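Local coordinates for protein Lpg2148(MvcA) (Legionella pneumophila subsp. pneumophila str. Philadelphia 1, PDB 6K11) that probably acts as a deamidase-type effector that removes ubiquitin from the host ubiquitin-conjugating enzyme UBE2N and so regulates its activity, at residues 97-102 with 280-285; 133-138 with 209-214; 151-154 with 159-162; 161-164 with 168-171; 286-291 with 298-303. All coordinates share one frame; numbering follows the deposited sequence.

Along the chain, contact 1 opens first and spans contacts 2, 3 and 4, and contact 5 follows. Contacts 2, 3 and 4 all fall within the MvcA insertion domain, on one mixed sheet: 3 and 4 share strand 160-163, their centres 6 Å apart, and contact 2 joins neighbouring strand 134-137 to helix 206-220, its centre 9 Å from that of contact 3. Contacts 1 and 5 use adjoining parts of helix 278-288, contact 5 its C-terminal end, with centres 10 Å apart, beside the antiparallel sheet of strands 97-98 and 325-333. The two groups never touch; centres of contacts 1 and 2 lie 37 Å apart, consistent with an insertion that folds as a separate unit.

Contact 1. Residues 97-102 with 280-285; sequences EALSAD and KYIEKL
Where Leu-99 packs on helix 278-288, the nearby polar bond is a salt bridge within that helix, Lys-280 NZ to Glu-283 OE1 at 3.0 Å. The ammonium meets the oxygen on its syn side, though 32° out of the carboxylate plane. The other oxygen, Glu-283 OE2, pairs with Lys-107 of helix 104-111, which gives this carboxylate two positive partners.

Contact across the two segments rests on one leucine. With CG of Leu-99 swung away from its own nitrogen (chi1 -173°), the two methyls reach the helix at separate points. Leu-99 CD2 comes within 3.9 Å of Leu-285 CB and 4.2 Å from Ile-282 O, touching the helix close to its backbone. The second methyl, Leu-99 CD1, lies 4.3 Å from Ile-282 CG2, a looser approach. The side chains of Leu-99 and Leu-285 run nearly perpendicular, and CD2 meets Leu-285 at CB, the root of its side chain.

Leu-106 of helix 104-111 touches both Leu-99 and Ile-282 and adds to the apolar cluster. The backbone of Leu-99 is hydrogen-bonded to Val-327, which places the leucine at the margin of the antiparallel sheet containing strands 97-98 and 325-333. No hydrogen bond crosses between 97-102 and 280-285, and 166 Å² is buried: cohesion between the two segments probably comes from apolar burial, while the ion pairs tie charges along and between helices.

Contact 2. Residues 133-138 with 209-214; sequences IVLVKT and FAISEI
Leu-135 has CG anti to its backbone nitrogen (chi1 158°), which carries the side chain off the strand toward helix 206-220, while Ile-214 has CG1 on the far side from its carbonyl carbon (chi1 -71°) and an extended chi2 of 162° that pushes CD1 out to meet it. These settings bring two methyls together: Leu-135 CD2 and Ile-214 CD1 are 3.9 Å apart, and the side chains cross at about a right angle. The same Leu-135 CD2 lies 4.2 Å from Ile-211 CG1. Ile-211 and Ile-214 are three residues apart and thus nearly one helical turn, so a single leucine methyl bears on two consecutive positions of the helix face.

Backbones stay well separated, with CA of Leu-135 and CA of Ile-211 8.2 Å apart. Between the segments 109 Å² is buried, and every close contact across it is between apolar side chains. All three touching residues are buried.

Within the insertion domain, Leu-135 also touches Ile-153 and Leu-155 of neighbouring strand 152-155, and Lys-137, its NZ hydrogen-bonded to the carbonyl oxygens of Phe-183, Ile-186 and Gly-187, sets strand 134-137 against the end of helix 176-185. Ile-214 leans on Leu-182 of that helix, which ties helix 206-220 to both the sheet and helix 176-185.

Contact 3. Residues 151-154 with 159-162; sequences NKIY and KLYF
Tyr-154 and Tyr-161 form an antiparallel hydrogen-bonded pair on strands whose directions differ by 163°, with Tyr-154 N to Tyr-161 O at 2.8 Å, the donor tilted out of the carbonyl plane, and Tyr-161 N to Tyr-154 O at 2.9 Å, lying in it.

Next to them, Ile-153 and Phe-162 make a non-hydrogen-bonded pair and turn their side chains to the sheet face that packs on helix 206-220. Ile-153 CG2 meets Leu-160 CD1 diagonally at 3.8 Å, and Ile-153 stands roughly square to Phe-162, CG1 of the isoleucine to CD1 of the phenylalanine at 4.2 Å. Leu-160 also touches Ile-214, while Phe-162 makes edge-to-face contacts with Phe-218 and Phe-225.

The two strands form a beta hairpin of the insertion domain, with a G1 beta bulge at the open end, where Asn-151, in a left-handed backbone conformation, and Lys-152 both face Ile-163.

The bulge brings Asn-151 to the rim of Phe-162. Its CG points away from the backbone nitrogen (chi1 -155°), and Asn-151 OD1 lies in the ring plane, 3.6 Å from Phe-162 CE1, with amide and ring planes 58° apart. Asn-151 ND2 is bonded to Asp-130 O, which should fix the amide's rotation. Lys-152 O sits at the same ring's edge, 3.5 Å from Phe-162 CD1. On the reverse face, Tyr-154 CB and Tyr-161 CB touch at 4.4 Å, and Tyr-154 OH is hydrogen-bonded to Val-149 O.

Contact 4. Residues 161-164 with 168-171; sequences YFID and NLFN
Asp-164 and Asn-168 close a beta hairpin of the insertion domain in which strand 160-163 turns back as the edge strand 169-171. Backbone bonds fix the register. Phe-162 N to Phe-170 O at 2.9 Å and Phe-170 N to Phe-162 O at 2.8 Å make the hydrogen-bonded pair, and Asp-164 N to Asn-168 O continues the ladder at 3.0 Å into the turn.

Polar side-chain bonds reinforce that turn. Asp-164 holds CG between its backbone nitrogen and carbonyl carbon (chi1 78°), which swings the carboxylate over to Asn-168. Asn-168 N reaches Asp-164 OD1 at 2.7 Å from above the carboxylate plane, by a bent path (138° at the hydrogen). The other oxygen, Asp-164 OD2, takes Asn-168 ND2 at 3.0 Å on its syn side and in the amide plane. Met-166 N adds a weak bond to OD1. The carboxylate thus grips both the backbone and the amide of one residue.

Apolar contacts fall on two faces. On one, Leu-169 lays CD1 over the Tyr-161 ring: a CH-pi contact 3.7 Å from the centroid and 21° off the ring normal. Ile-163 CG1 supports the same methyl of Leu-169. On the other face Phe-162 and Phe-170 run side by side, Phe-162 CD2 and Phe-170 CD1 4.1 Å apart, and Phe-170 also meets Phe-225 edge-to-face. Phe-170 presents its own edge to the carboxylate, with CE1 3.6 Å from Asp-164 OD2.

Contact 5. Residues 286-291 with 298-303; sequences AVLGKT and SDIYAE
The Tyr-301 ring receives Leu-288 CD1 at its edge, near the ring plane, while Lys-321 makes a cation-pi contact with the same ring. The hydroxyl of Tyr-301 is hydrogen-bonded to Tyr-255 OH and to Ser-231 OG, so the flat group is held at its far end as well as beside CB.

This is the packing of two successive helices, 278-288 and 294-305, joined by a short connection. Leu-288, the last helical residue of the first, has CG opposite its backbone nitrogen (chi1 -172°), which directs it at the second helix. There one methyl does the touching: Leu-288 CD1 lies 4.0 Å from Ile-300 CB, 4.1 Å from Tyr-301 CB and 3.9 Å from Tyr-301 N, set against the backbone and the CB atoms of these two neighbours. Leu-288 and Ile-300 slide past each other in opposite directions.

A second apolar pair lies beside it. Val-287 CG1 meets Ile-300 CD1 at 3.6 Å, the two side chains almost perpendicular. The 195 Å² buried between the segments is bridged by apolar side chains, with hydrogen bonds absent. Leu-288 and Tyr-301 both also touch Leu-325 of strand 325-333, which sets the helix pair against the antiparallel sheet.

The first helix ends right after its packing residues. Gly-289 is the first to leave helical geometry, and the carbonyl of Val-287 is shared: Val-287 O accepts Lys-290 N at 3.1 Å and Thr-291 N at 2.8 Å.

Contact 1. Residues 97-102 with 280-285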
# COMPACT_ATOMS: atom_id res chain seq x y z
N GLU A 97 -15.48 4.56 2.34
CA GLU A 97 -16.42 4.18 3.38
C GLU A 97 -15.92 2.97 4.16
O GLU A 97 -15.41 2.00 3.59
CB GLU A 97 -17.81 3.90 2.80
CG GLU A 97 -18.60 5.16 2.60
CD GLU A 97 -19.91 4.90 1.90
OE1 GLU A 97 -19.91 5.08 0.66
OE2 GLU A 97 -20.92 4.53 2.57
N ALA A 98 -16.05 3.02 5.48
CA ALA A 98 -15.72 1.85 6.27
C ALA A 98 -16.70 0.72 5.97
O ALA A 98 -17.90 0.94 5.84
CB ALA A 98 -15.73 2.20 7.77
N LEU A 99 -16.16 -0.49 5.80
CA LEU A 99 -17.01 -1.67 5.68
C LEU A 99 -17.74 -1.90 7.00
O LEU A 99 -17.11 -1.92 8.07
CB LEU A 99 -16.18 -2.90 5.30
CG LEU A 99 -16.94 -4.19 4.96
CD1 LEU A 99 -17.79 -4.01 3.71
CD2 LEU A 99 -15.98 -5.38 4.80
N SER A 100 -19.06 -2.04 6.94
CA SER A 100 -19.85 -2.32 8.13
C SER A 100 -19.41 -3.65 8.76
O SER A 100 -18.71 -4.47 8.15
CB SER A 100 -21.34 -2.37 7.78
OG SER A 100 -21.73 -3.69 7.45
N ALA A 101 -19.85 -3.86 10.00
CA ALA A 101 -19.32 -4.97 10.79
C ALA A 101 -19.62 -6.32 10.16
O ALA A 101 -18.86 -7.28 10.36
CB ALA A 101 -19.87 -4.92 12.22
N ASP A 102 -20.72 -6.43 9.40
CA ASP A 102 -21.04 -7.65 8.67
C ASP A 102 -20.82 -7.51 7.17
O ASP A 102 -21.09 -8.47 6.43
CB ASP A 102 -22.51 -8.03 8.91
CG ASP A 102 -22.78 -8.44 10.34
OD1 ASP A 102 -21.96 -9.20 10.91
OD2 ASP A 102 -23.81 -8.00 10.90
N LYS A 280 -19.52 -14.31 0.17
CA LYS A 280 -18.56 -14.94 1.06
C LYS A 280 -17.26 -14.15 1.16
O LYS A 280 -16.68 -14.03 2.24
CB LYS A 280 -18.26 -16.37 0.61
CG LYS A 280 -17.56 -17.22 1.67
CD LYS A 280 -18.49 -17.47 2.86
CE LYS A 280 -19.79 -18.14 2.42
NZ LYS A 280 -21.02 -17.51 2.99
N TYR A 281 -16.77 -13.63 0.02
CA TYR A 281 -15.57 -12.78 0.06
C TYR A 281 -15.79 -11.58 0.98
O TYR A 281 -14.94 -11.27 1.82
CB TYR A 281 -15.19 -12.31 -1.36
CG TYR A 281 -13.77 -11.72 -1.47
CD1 TYR A 281 -13.53 -10.37 -1.22
CD2 TYR A 281 -12.68 -12.52 -1.81
CE1 TYR A 281 -12.26 -9.82 -1.31
CE2 TYR A 281 -11.38 -11.97 -1.91
CZ TYR A 281 -11.18 -10.62 -1.65
OH TYR A 281 -9.91 -10.06 -1.73
N ILE A 282 -16.93 -10.89 0.85
CA ILE A 282 -17.17 -9.73 1.70
C ILE A 282 -17.27 -10.14 3.16
O ILE A 282 -16.75 -9.45 4.06
CB ILE A 282 -18.44 -8.98 1.24
CG1 ILE A 282 -18.22 -8.32 -0.12
CG2 ILE A 282 -18.83 -7.92 2.25
CD1 ILE A 282 -19.46 -7.69 -0.70
N GLU A 283 -17.92 -11.27 3.43
CA GLU A 283 -18.07 -11.71 4.81
C GLU A 283 -16.71 -11.93 5.46
O GLU A 283 -16.50 -11.54 6.61
CB GLU A 283 -18.91 -12.98 4.87
CG GLU A 283 -20.39 -12.71 4.61
CD GLU A 283 -21.16 -13.98 4.33
OE1 GLU A 283 -20.68 -15.06 4.73
OE2 GLU A 283 -22.25 -13.89 3.70
N LYS A 284 -15.77 -12.53 4.72
CA LYS A 284 -14.44 -12.76 5.27
C LYS A 284 -13.68 -11.45 5.46
O LYS A 284 -12.89 -11.33 6.41
CB LYS A 284 -13.67 -13.72 4.37
CG LYS A 284 -14.02 -15.19 4.60
CD LYS A 284 -12.84 -16.09 4.20
CE LYS A 284 -12.97 -17.49 4.78
NZ LYS A 284 -12.01 -18.44 4.14
N LEU A 285 -13.89 -10.47 4.58
CA LEU A 285 -13.31 -9.15 4.78
C LEU A 285 -13.81 -8.53 6.07
O LEU A 285 -13.04 -7.93 6.84
CB LEU A 285 -13.63 -8.23 3.61
CG LEU A 285 -12.85 -8.40 2.31
CD1 LEU A 285 -13.24 -7.30 1.30
CD2 LEU A 285 -11.36 -8.40 2.56

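Contact 2. Residues 133-138 with 209-214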
# COMPACT_ATOMS: atom_id res chain seq x y z
N ILE A 133 4.74 2.91 20.60
CA ILE A 133 4.91 1.96 21.70
C ILE A 133 6.10 2.29 22.58
O ILE A 133 6.33 1.60 23.57
CB ILE A 133 5.03 0.51 21.19
CG1 ILE A 133 6.20 0.36 20.22
CG2 ILE A 133 3.72 0.03 20.56
CD1 ILE A 133 6.77 -1.08 20.15
N VAL A 134 6.90 3.31 22.23
CA VAL A 134 8.02 3.67 23.10
C VAL A 134 8.04 5.18 23.34
O VAL A 134 7.56 5.99 22.53
CB VAL A 134 9.40 3.21 22.57
CG1 VAL A 134 9.46 1.67 22.39
CG2 VAL A 134 9.78 3.93 21.31
N LEU A 135 8.61 5.54 24.48
CA LEU A 135 8.95 6.90 24.85
C LEU A 135 10.46 7.04 24.77
O LEU A 135 11.20 6.13 25.18
CB LEU A 135 8.46 7.20 26.28
CG LEU A 135 9.13 8.34 27.03
CD1 LEU A 135 8.75 9.68 26.39
CD2 LEU A 135 8.75 8.32 28.51
N VAL A 136 10.94 8.15 24.21
CA VAL A 136 12.37 8.41 24.10
C VAL A 136 12.68 9.69 24.86
O VAL A 136 12.15 10.76 24.53
CB VAL A 136 12.83 8.54 22.64
CG1 VAL A 136 14.31 8.92 22.58
CG2 VAL A 136 12.56 7.24 21.84
N LYS A 137 13.57 9.59 25.84
CA LYS A 137 14.07 10.75 26.56
C LYS A 137 15.33 11.24 25.85
O LYS A 137 16.28 10.47 25.65
CB LYS A 137 14.37 10.39 28.01
CG LYS A 137 14.80 11.54 28.85
CD LYS A 137 15.01 11.08 30.28
CE LYS A 137 16.10 11.88 30.95
NZ LYS A 137 16.27 11.45 32.37
N THR A 138 15.34 12.52 25.47
CA THR A 138 16.47 13.08 24.75
C THR A 138 16.68 14.53 25.13
O THR A 138 15.72 15.29 25.29
CB THR A 138 16.30 12.97 23.22
OG1 THR A 138 17.35 13.69 22.57
CG2 THR A 138 14.94 13.52 22.80
N PHE A 209 5.45 6.32 37.77
CA PHE A 209 4.40 7.33 37.81
C PHE A 209 4.60 8.40 36.74
O PHE A 209 3.63 8.95 36.22
CB PHE A 209 4.33 7.99 39.19
CG PHE A 209 3.57 7.18 40.21
CD1 PHE A 209 2.18 7.18 40.22
CD2 PHE A 209 4.25 6.41 41.15
CE1 PHE A 209 1.48 6.42 41.14
CE2 PHE A 209 3.55 5.65 42.08
CZ PHE A 209 2.17 5.66 42.08
N ALA A 210 5.86 8.73 36.44
CA ALA A 210 6.13 9.70 35.38
C ALA A 210 5.72 9.15 34.02
O ALA A 210 5.01 9.81 33.26
CB ALA A 210 7.61 10.10 35.40
N ILE A 211 6.15 7.92 33.71
CA ILE A 211 5.77 7.31 32.44
C ILE A 211 4.26 7.17 32.36
O ILE A 211 3.64 7.52 31.35
CB ILE A 211 6.47 5.95 32.27
CG1 ILE A 211 7.96 6.15 32.03
CG2 ILE A 211 5.86 5.15 31.13
CD1 ILE A 211 8.80 4.93 32.39
N SER A 212 3.63 6.69 33.44
CA SER A 212 2.18 6.55 33.44
C SER A 212 1.47 7.89 33.25
O SER A 212 0.40 7.95 32.63
CB SER A 212 1.70 5.87 34.72
OG SER A 212 0.30 5.68 34.66
N GLU A 213 2.04 8.98 33.78
CA GLU A 213 1.43 10.29 33.56
C GLU A 213 1.55 10.71 32.09
O GLU A 213 0.60 11.28 31.53
CB GLU A 213 2.07 11.33 34.47
CG GLU A 213 1.16 12.55 34.64
CD GLU A 213 1.82 13.72 35.37
OE1 GLU A 213 1.30 14.85 35.21
OE2 GLU A 213 2.83 13.52 36.08
N ILE A 214 2.69 10.45 31.45
CA ILE A 214 2.85 10.73 30.03
C ILE A 214 1.84 9.94 29.20
O ILE A 214 1.22 10.47 28.27
CB ILE A 214 4.30 10.45 29.59
CG1 ILE A 214 5.23 11.51 30.18
CG2 ILE A 214 4.41 10.44 28.05
CD1 ILE A 214 6.69 11.12 30.19

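Contact 3. Residues 151-154 with 159-162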
# COMPACT_ATOMS: atom_id res chain seq x y z
N ASN A 151 6.90 7.89 14.78
CA ASN A 151 5.95 7.09 15.57
C ASN A 151 6.52 6.75 16.95
O ASN A 151 6.44 5.61 17.42
CB ASN A 151 5.50 5.82 14.83
CG ASN A 151 4.14 5.33 15.32
OD1 ASN A 151 3.33 6.11 15.85
ND2 ASN A 151 3.87 4.03 15.15
N LYS A 152 7.07 7.77 17.61
CA LYS A 152 7.54 7.67 18.98
C LYS A 152 7.14 8.93 19.73
O LYS A 152 6.92 9.99 19.12
CB LYS A 152 9.07 7.49 19.05
CG LYS A 152 9.59 6.19 18.43
CD LYS A 152 11.11 6.11 18.54
CE LYS A 152 11.64 4.74 18.08
NZ LYS A 152 13.13 4.64 18.21
N ILE A 153 7.02 8.81 21.05
CA ILE A 153 6.87 9.98 21.91
C ILE A 153 8.25 10.40 22.38
O ILE A 153 9.07 9.55 22.76
CB ILE A 153 5.94 9.68 23.09
CG1 ILE A 153 4.51 9.47 22.59
CG2 ILE A 153 6.01 10.81 24.13
CD1 ILE A 153 3.56 8.96 23.65
N TYR A 154 8.53 11.70 22.36
CA TYR A 154 9.83 12.25 22.72
C TYR A 154 9.69 13.20 23.90
O TYR A 154 8.89 14.14 23.86
CB TYR A 154 10.46 12.99 21.53
CG TYR A 154 10.94 12.04 20.45
CD1 TYR A 154 12.22 11.50 20.49
CD2 TYR A 154 10.09 11.64 19.42
CE1 TYR A 154 12.65 10.60 19.51
CE2 TYR A 154 10.51 10.75 18.45
CZ TYR A 154 11.80 10.23 18.50
OH TYR A 154 12.22 9.34 17.53
N LYS A 159 9.95 20.09 26.29
CA LYS A 159 8.87 19.77 25.36
C LYS A 159 8.54 18.29 25.51
O LYS A 159 9.40 17.48 25.85
CB LYS A 159 9.26 20.09 23.91
CG LYS A 159 9.50 21.58 23.60
CD LYS A 159 8.23 22.24 23.04
CE LYS A 159 8.43 23.73 22.70
NZ LYS A 159 9.87 24.05 22.57
N LEU A 160 7.27 17.96 25.31
CA LEU A 160 6.78 16.58 25.22
C LEU A 160 6.09 16.48 23.87
O LEU A 160 5.06 17.13 23.65
CB LEU A 160 5.83 16.23 26.36
CG LEU A 160 5.22 14.83 26.36
CD1 LEU A 160 6.32 13.77 26.56
CD2 LEU A 160 4.16 14.70 27.43
N TYR A 161 6.65 15.68 22.96
CA TYR A 161 6.22 15.61 21.57
C TYR A 161 5.77 14.20 21.21
O TYR A 161 6.22 13.21 21.79
CB TYR A 161 7.36 15.98 20.61
CG TYR A 161 7.71 17.45 20.47
CD1 TYR A 161 6.75 18.40 20.12
CD2 TYR A 161 9.03 17.87 20.62
CE1 TYR A 161 7.08 19.73 19.96
CE2 TYR A 161 9.37 19.19 20.47
CZ TYR A 161 8.40 20.11 20.14
OH TYR A 161 8.75 21.43 19.99
N PHE A 162 4.88 14.13 20.21
CA PHE A 162 4.62 12.90 19.48
C PHE A 162 4.92 13.21 18.02
O PHE A 162 4.43 14.21 17.49
CB PHE A 162 3.16 12.43 19.67
CG PHE A 162 2.73 11.34 18.71
CD1 PHE A 162 3.49 10.18 18.58
CD2 PHE A 162 1.57 11.48 17.97
CE1 PHE A 162 3.09 9.16 17.69
CE2 PHE A 162 1.16 10.48 17.09
CZ PHE A 162 1.92 9.32 16.94

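Contact 4. Residues 161-164 with 168-171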
# COMPACT_ATOMS: atom_id res chain seq x y z
N TYR A 161 6.65 15.68 22.96
CA TYR A 161 6.22 15.61 21.57
C TYR A 161 5.77 14.20 21.21
O TYR A 161 6.22 13.21 21.79
CB TYR A 161 7.36 15.98 20.61
CG TYR A 161 7.71 17.45 20.47
CD1 TYR A 161 6.75 18.40 20.12
CD2 TYR A 161 9.03 17.87 20.62
CE1 TYR A 161 7.08 19.73 19.96
CE2 TYR A 161 9.37 19.19 20.47
CZ TYR A 161 8.40 20.11 20.14
OH TYR A 161 8.75 21.43 19.99
N PHE A 162 4.88 14.13 20.21
CA PHE A 162 4.62 12.90 19.48
C PHE A 162 4.92 13.21 18.02
O PHE A 162 4.43 14.21 17.49
CB PHE A 162 3.16 12.43 19.67
CG PHE A 162 2.73 11.34 18.71
CD1 PHE A 162 3.49 10.18 18.58
CD2 PHE A 162 1.57 11.48 17.97
CE1 PHE A 162 3.09 9.16 17.69
CE2 PHE A 162 1.16 10.48 17.09
CZ PHE A 162 1.92 9.32 16.94
N ILE A 163 5.78 12.39 17.41
CA ILE A 163 6.03 12.44 15.97
C ILE A 163 5.26 11.29 15.35
O ILE A 163 5.51 10.13 15.70
CB ILE A 163 7.53 12.32 15.64
CG1 ILE A 163 8.32 13.46 16.26
CG2 ILE A 163 7.73 12.25 14.11
CD1 ILE A 163 9.80 13.40 15.95
N ASP A 164 4.32 11.60 14.45
CA ASP A 164 3.47 10.54 13.92
C ASP A 164 4.12 9.85 12.72
O ASP A 164 5.26 10.12 12.35
CB ASP A 164 2.07 11.09 13.61
CG ASP A 164 1.98 11.89 12.31
OD1 ASP A 164 3.01 12.24 11.68
OD2 ASP A 164 0.83 12.21 11.94
N ASN A 168 4.70 14.33 11.28
CA ASN A 168 4.06 15.49 11.89
C ASN A 168 4.42 15.58 13.36
O ASN A 168 4.36 14.58 14.09
CB ASN A 168 2.54 15.40 11.75
CG ASN A 168 2.07 15.42 10.31
OD1 ASN A 168 2.47 16.27 9.51
ND2 ASN A 168 1.19 14.47 9.96
N LEU A 169 4.74 16.79 13.82
CA LEU A 169 5.23 17.00 15.18
C LEU A 169 4.11 17.58 16.03
O LEU A 169 3.66 18.71 15.79
CB LEU A 169 6.45 17.92 15.15
CG LEU A 169 7.15 18.28 16.46
CD1 LEU A 169 7.93 17.09 16.98
CD2 LEU A 169 8.08 19.47 16.22
N PHE A 170 3.65 16.83 17.02
CA PHE A 170 2.55 17.24 17.88
C PHE A 170 3.10 17.57 19.26
O PHE A 170 3.66 16.70 19.92
CB PHE A 170 1.48 16.15 17.99
CG PHE A 170 0.75 15.86 16.71
CD1 PHE A 170 1.25 14.92 15.82
CD2 PHE A 170 -0.44 16.51 16.40
CE1 PHE A 170 0.59 14.64 14.63
CE2 PHE A 170 -1.12 16.24 15.21
CZ PHE A 170 -0.60 15.29 14.33
N ASN A 171 2.92 18.82 19.68
CA ASN A 171 3.20 19.20 21.06
C ASN A 171 2.06 18.66 21.93
O ASN A 171 0.88 18.96 21.67
CB ASN A 171 3.33 20.72 21.20
CG ASN A 171 3.85 21.15 22.57
OD1 ASN A 171 3.42 20.62 23.60
ND2 ASN A 171 4.75 22.12 22.59

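Contact 5. Residues 286-291 with 298-303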
# COMPACT_ATOMS: atom_id res chain seq x y z
N ALA A 286 -15.12 -8.64 6.33
CA ALA A 286 -15.66 -8.12 7.58
C ALA A 286 -15.02 -8.79 8.79
O ALA A 286 -14.72 -8.13 9.79
CB ALA A 286 -17.18 -8.28 7.60
N VAL A 287 -14.78 -10.11 8.72
CA VAL A 287 -14.09 -10.79 9.81
C VAL A 287 -12.67 -10.25 9.94
O VAL A 287 -12.17 -10.04 11.06
CB VAL A 287 -14.08 -12.31 9.59
CG1 VAL A 287 -13.24 -12.98 10.67
CG2 VAL A 287 -15.50 -12.88 9.59
N LEU A 288 -12.00 -10.03 8.81
CA LEU A 288 -10.64 -9.49 8.83
C LEU A 288 -10.59 -8.17 9.59
O LEU A 288 -9.61 -7.89 10.30
CB LEU A 288 -10.13 -9.30 7.40
CG LEU A 288 -8.66 -8.93 7.24
CD1 LEU A 288 -7.76 -10.08 7.67
CD2 LEU A 288 -8.39 -8.53 5.78
N GLY A 289 -11.63 -7.35 9.48
CA GLY A 289 -11.62 -6.05 10.12
C GLY A 289 -12.28 -6.02 11.47
O GLY A 289 -12.53 -4.94 12.01
N LYS A 290 -12.57 -7.18 12.05
CA LYS A 290 -13.35 -7.28 13.27
C LYS A 290 -12.68 -8.21 14.27
O LYS A 290 -12.75 -7.99 15.48
CB LYS A 290 -14.78 -7.74 12.92
CG LYS A 290 -15.59 -8.34 14.04
CD LYS A 290 -16.72 -9.20 13.46
CE LYS A 290 -16.27 -10.65 13.25
NZ LYS A 290 -17.40 -11.61 12.99
N THR A 291 -12.00 -9.25 13.78
CA THR A 291 -11.40 -10.23 14.68
C THR A 291 -10.34 -9.60 15.58
O THR A 291 -9.67 -8.62 15.21
CB THR A 291 -10.78 -11.39 13.89
OG1 THR A 291 -10.30 -12.39 14.81
CG2 THR A 291 -9.60 -10.89 13.04
N SER A 298 -4.46 -13.54 10.46
CA SER A 298 -3.36 -13.95 9.59
C SER A 298 -3.84 -14.90 8.49
O SER A 298 -3.45 -14.75 7.33
CB SER A 298 -2.26 -14.60 10.43
OG SER A 298 -1.74 -13.68 11.38
N ASP A 299 -4.68 -15.87 8.86
CA ASP A 299 -5.18 -16.87 7.92
C ASP A 299 -5.99 -16.23 6.79
O ASP A 299 -5.85 -16.63 5.63
CB ASP A 299 -6.04 -17.90 8.65
CG ASP A 299 -5.22 -18.94 9.42
OD1 ASP A 299 -3.97 -18.98 9.28
OD2 ASP A 299 -5.85 -19.71 10.17
N ILE A 300 -6.86 -15.27 7.12
CA ILE A 300 -7.69 -14.65 6.09
C ILE A 300 -6.85 -13.76 5.20
O ILE A 300 -7.01 -13.74 3.96
CB ILE A 300 -8.84 -13.87 6.74
CG1 ILE A 300 -9.76 -14.81 7.52
CG2 ILE A 300 -9.64 -13.11 5.65
CD1 ILE A 300 -10.98 -14.09 8.07
N TYR A 301 -5.97 -12.96 5.81
CA TYR A 301 -5.05 -12.10 5.07
C TYR A 301 -4.22 -12.92 4.08
O TYR A 301 -4.12 -12.57 2.90
CB TYR A 301 -4.16 -11.36 6.06
CG TYR A 301 -3.47 -10.12 5.51
CD1 TYR A 301 -2.28 -10.22 4.79
CD2 TYR A 301 -3.98 -8.84 5.76
CE1 TYR A 301 -1.64 -9.08 4.30
CE2 TYR A 301 -3.34 -7.70 5.28
CZ TYR A 301 -2.16 -7.83 4.56
OH TYR A 301 -1.53 -6.71 4.08
N ALA A 302 -3.65 -14.03 4.54
CA ALA A 302 -2.84 -14.88 3.66
C ALA A 302 -3.70 -15.52 2.58
O ALA A 302 -3.30 -15.56 1.40
CB ALA A 302 -2.12 -15.94 4.49
N GLU A 303 -4.88 -16.05 2.94
CA GLU A 303 -5.76 -16.67 1.95
C GLU A 303 -6.10 -15.70 0.82
O GLU A 303 -6.07 -16.07 -0.36
CB GLU A 303 -7.05 -17.16 2.62
CG GLU A 303 -8.06 -17.83 1.66
CD GLU A 303 -9.39 -18.23 2.35
OE1 GLU A 303 -9.58 -17.93 3.55
OE2 GLU A 303 -10.24 -18.86 1.68